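Local coordinates for Puf (Pumilio/fbf) domain-containing protein 7, confirmed by transcript evidence (Caenorhabditis elegans, PDB 3V71), which binds a consensus sequence in the 3' untranslated regions of mRNAs and modulates their expression and stability, acting redundantly with two relatives in oocyte formation and early embryonic divisions, at residues 56-62 against 89-94. Residues are numbered along the deposited sequence; the frame is centred on the assembly and turned at random.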
ATOM      1  N   THR A  56      28.569 -18.483  10.904  1.00 85.91           N
ATOM      2  CA  THR A  56      28.077 -17.565  11.919  1.00 84.71           C
ATOM      3  C   THR A  56      29.123 -17.167  12.962  1.00 88.03           C
ATOM      4  O   THR A  56      28.842 -16.352  13.842  1.00 87.36           O
ATOM      5  CB  THR A  56      26.878 -18.178  12.641  1.00 85.05           C
ATOM      6  OG1 THR A  56      27.316 -19.300  13.416  1.00 92.95           O
ATOM      7  CG2 THR A  56      25.849 -18.647  11.625  1.00 81.01           C
ATOM      8  N   GLU A  57      30.319 -17.742  12.873  1.00 90.02           N
ATOM      9  CA  GLU A  57      31.358 -17.452  13.856  1.00 88.29           C
ATOM     10  C   GLU A  57      31.824 -15.998  13.773  1.00 95.29           C
ATOM     11  O   GLU A  57      32.121 -15.383  14.795  1.00102.08           O
ATOM     12  CB  GLU A  57      32.545 -18.405  13.700  1.00 85.05           C
ATOM     13  CG  GLU A  57      33.369 -18.183  12.438  1.00101.75           C
ATOM     14  CD  GLU A  57      34.476 -19.224  12.252  1.00112.24           C
ATOM     15  OE1 GLU A  57      34.393 -20.312  12.874  1.00106.59           O
ATOM     16  OE2 GLU A  57      35.427 -18.950  11.479  1.00114.14           O
ATOM     17  N   SER A  58      31.868 -15.450  12.561  1.00 88.68           N
ATOM     18  CA  SER A  58      32.373 -14.096  12.347  1.00 83.62           C
ATOM     19  C   SER A  58      31.289 -13.118  11.906  1.00 82.13           C
ATOM     20  O   SER A  58      30.587 -13.339  10.923  1.00 82.66           O
ATOM     21  CB  SER A  58      33.507 -14.111  11.317  1.00 89.11           C
ATOM     22  OG  SER A  58      33.857 -12.797  10.911  1.00 84.70           O
ATOM     23  N   THR A  59      31.172 -12.018  12.632  1.00 81.59           N
ATOM     24  CA  THR A  59      30.207 -10.984  12.290  1.00 82.32           C
ATOM     25  C   THR A  59      30.477 -10.410  10.903  1.00 81.23           C
ATOM     26  O   THR A  59      29.569 -10.260  10.086  1.00 78.58           O
ATOM     27  CB  THR A  59      30.231  -9.853  13.332  1.00 85.31           C
ATOM     28  OG1 THR A  59      29.487 -10.262  14.487  1.00 83.84           O
ATOM     29  CG2 THR A  59      29.626  -8.574  12.763  1.00 86.43           C
ATOM     30  N   THR A  60      31.737 -10.092  10.649  1.00 81.28           N
ATOM     31  CA  THR A  60      32.145  -9.529   9.375  1.00 77.18           C
ATOM     32  C   THR A  60      31.785 -10.447   8.216  1.00 76.91           C
ATOM     33  O   THR A  60      31.230 -10.018   7.209  1.00 75.54           O
ATOM     34  CB  THR A  60      33.656  -9.310   9.363  1.00 81.86           C
ATOM     35  OG1 THR A  60      34.023  -8.477  10.469  1.00 85.79           O
ATOM     36  CG2 THR A  60      34.100  -8.674   8.055  1.00 72.80           C
ATOM     37  N   LEU A  61      32.109 -11.721   8.356  1.00 79.91           N
ATOM     38  CA  LEU A  61      31.923 -12.648   7.257  1.00 81.74           C
ATOM     39  C   LEU A  61      30.451 -12.908   7.033  1.00 78.99           C
ATOM     40  O   LEU A  61      30.002 -13.038   5.897  1.00 78.31           O
ATOM     41  CB  LEU A  61      32.663 -13.959   7.522  1.00 87.92           C
ATOM     42  CG  LEU A  61      33.947 -14.161   6.710  1.00 89.15           C
ATOM     43  CD1 LEU A  61      35.027 -13.160   7.094  1.00 83.59           C
ATOM     44  CD2 LEU A  61      34.452 -15.575   6.896  1.00 98.96           C
ATOM     45  N   PHE A  62      29.709 -12.978   8.131  1.00 78.23           N
ATOM     46  CA  PHE A  62      28.285 -13.261   8.080  1.00 74.52           C
ATOM     47  C   PHE A  62      27.526 -12.109   7.433  1.00 77.40           C
ATOM     48  O   PHE A  62      26.712 -12.313   6.536  1.00 74.58           O
ATOM     49  CB  PHE A  62      27.751 -13.531   9.484  1.00 77.11           C
ATOM     50  CG  PHE A  62      26.258 -13.505   9.573  1.00 83.76           C
ATOM     51  CD1 PHE A  62      25.521 -14.666   9.418  1.00 81.66           C
ATOM     52  CD2 PHE A  62      25.585 -12.311   9.803  1.00 86.38           C
ATOM     53  CE1 PHE A  62      24.141 -14.640   9.495  1.00 81.10           C
ATOM     54  CE2 PHE A  62      24.206 -12.277   9.877  1.00 88.88           C
ATOM     55  CZ  PHE A  62      23.482 -13.444   9.723  1.00 87.44           C
ATOM     56  N   GLU A  89      21.659 -17.671  17.455  1.00 93.48           N
ATOM     57  CA  GLU A  89      22.958 -17.312  16.912  1.00 97.23           C
ATOM     58  C   GLU A  89      22.785 -16.352  15.751  1.00 93.29           C
ATOM     59  O   GLU A  89      23.457 -15.323  15.686  1.00 94.43           O
ATOM     60  CB  GLU A  89      23.749 -18.552  16.486  1.00 98.46           C
ATOM     61  CG  GLU A  89      24.797 -18.959  17.507  1.00 95.16           C
ATOM     62  CD  GLU A  89      25.626 -17.772  17.981  1.00105.94           C
ATOM     63  OE1 GLU A  89      25.347 -17.257  19.089  1.00107.62           O
ATOM     64  OE2 GLU A  89      26.548 -17.348  17.246  1.00103.02           O
ATOM     65  N   LEU A  90      21.874 -16.685  14.844  1.00 91.79           N
ATOM     66  CA  LEU A  90      21.568 -15.813  13.716  1.00 92.31           C
ATOM     67  C   LEU A  90      21.113 -14.456  14.227  1.00 92.18           C
ATOM     68  O   LEU A  90      21.522 -13.413  13.719  1.00 93.84           O
ATOM     69  CB  LEU A  90      20.491 -16.441  12.832  1.00 86.12           C
ATOM     70  CG  LEU A  90      20.926 -17.734  12.139  1.00 89.36           C
ATOM     71  CD1 LEU A  90      19.737 -18.563  11.677  1.00 92.52           C
ATOM     72  CD2 LEU A  90      21.856 -17.424  10.981  1.00 83.14           C
ATOM     73  N   LEU A  91      20.277 -14.487  15.255  1.00 92.85           N
ATOM     74  CA  LEU A  91      19.736 -13.279  15.851  1.00 92.44           C
ATOM     75  C   LEU A  91      20.856 -12.378  16.337  1.00 88.95           C
ATOM     76  O   LEU A  91      20.902 -11.196  16.011  1.00 87.46           O
ATOM     77  CB  LEU A  91      18.817 -13.649  17.016  1.00 95.34           C
ATOM     78  CG  LEU A  91      17.969 -12.516  17.581  1.00 97.97           C
ATOM     79  CD1 LEU A  91      17.347 -11.728  16.444  1.00100.60           C
ATOM     80  CD2 LEU A  91      16.903 -13.083  18.489  1.00103.47           C
ATOM     81  N   ARG A  92      21.756 -12.946  17.127  1.00 89.87           N
ATOM     82  CA  ARG A  92      22.832 -12.171  17.714  1.00 90.07           C
ATOM     83  C   ARG A  92      23.658 -11.523  16.629  1.00 90.81           C
ATOM     84  O   ARG A  92      24.000 -10.349  16.717  1.00 89.97           O
ATOM     85  CB  ARG A  92      23.732 -13.056  18.567  1.00 94.92           C
ATOM     86  CG  ARG A  92      24.880 -12.291  19.200  1.00 99.02           C
ATOM     87  CD  ARG A  92      25.683 -13.156  20.153  1.00100.88           C
ATOM     88  NE  ARG A  92      26.435 -14.197  19.461  1.00104.89           N
ATOM     89  CZ  ARG A  92      27.453 -13.956  18.639  1.00113.24           C
ATOM     90  NH1 ARG A  92      27.822 -12.701  18.391  1.00106.18           N
ATOM     91  NH2 ARG A  92      28.096 -14.967  18.056  1.00110.03           N
ATOM     92  N   GLN A  93      23.972 -12.307  15.603  1.00 93.13           N
ATOM     93  CA  GLN A  93      24.852 -11.869  14.529  1.00 91.06           C
ATOM     94  C   GLN A  93      24.229 -10.779  13.675  1.00 91.44           C
ATOM     95  O   GLN A  93      24.923  -9.881  13.197  1.00 94.11           O
ATOM     96  CB  GLN A  93      25.268 -13.055  13.660  1.00 88.78           C
ATOM     97  CG  GLN A  93      26.377 -13.896  14.275  1.00 94.64           C
ATOM     98  CD  GLN A  93      27.629 -13.086  14.577  1.00 94.56           C
ATOM     99  OE1 GLN A  93      27.645 -12.253  15.485  1.00 96.81           O
ATOM    100  NE2 GLN A  93      28.686 -13.330  13.814  1.00 96.42           N
ATOM    101  N   MET A  94      22.920 -10.865  13.479  1.00 87.83           N
ATOM    102  CA  MET A  94      22.198  -9.810  12.792  1.00 90.25           C
ATOM    103  C   MET A  94      22.347  -8.501  13.552  1.00 91.20           C
ATOM    104  O   MET A  94      22.764  -7.484  12.998  1.00 88.24           O
ATOM    105  CB  MET A  94      20.726 -10.176  12.654  1.00 93.15           C
ATOM    106  CG  MET A  94      20.485 -11.354  11.730  1.00 98.30           C
ATOM    107  SD  MET A  94      18.741 -11.589  11.344  1.00106.47           S
ATOM    108  CE  MET A  94      18.106 -12.062  12.951  1.00106.23           C
TER
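Gln-93 reaches from helix 84-96 into the turn that leads into helix 59-66, where its amide oxygen accepts from the Thr-59 hydroxyl. CG beside the backbone N (chi1 -79°) and the bend at chi2 bring the amide round to the turn. Its CB lies over one face of the Phe-62 ring, a CH-pi contact 4.0 Å from the ring centroid. Thr-59 OG1 donates to Gln-93 OE1 at 2.9 Å, tilted from the carbonyl plane rather than lying in it. On the amide's other arm, Gln-93 NE2 stands 3.0 Å from Thr-56 O. Glutamine suits this buried place because it is long enough to carry a carbonyl to the Thr-59 hydroxyl while its CB rests on the ring. Both helices belong to the array of helical Pumilio repeats, and the contact sits near its N-terminal end, about 21 Å by nearest atom from the bound RNA. Cutting the side chain of Gln-93 back to an alanine is likely to leave the Thr-59 hydroxyl without its acceptor. Phe-62, its CG anti to the backbone N (chi1 166°), points its ring inward, where the branched Leu-90 brings methyl CD2 to CE1 at 3.9 Å and Met-94 brings methylene CG to CZ at 4.2 Å, apolar groups suited to a buried ring. Val-75 of helix 71-80 also touches this ring. Nearer the surface, Arg-92 grips the Glu-89 carboxylate side-on through NE and NH2, the latter 3.0 Å from OE2, while NH1 has a second carboxylate partner in Asp-96. Ser-58 N-caps helix 59-66, its OG accepting from Leu-61 N at 3.3 Å.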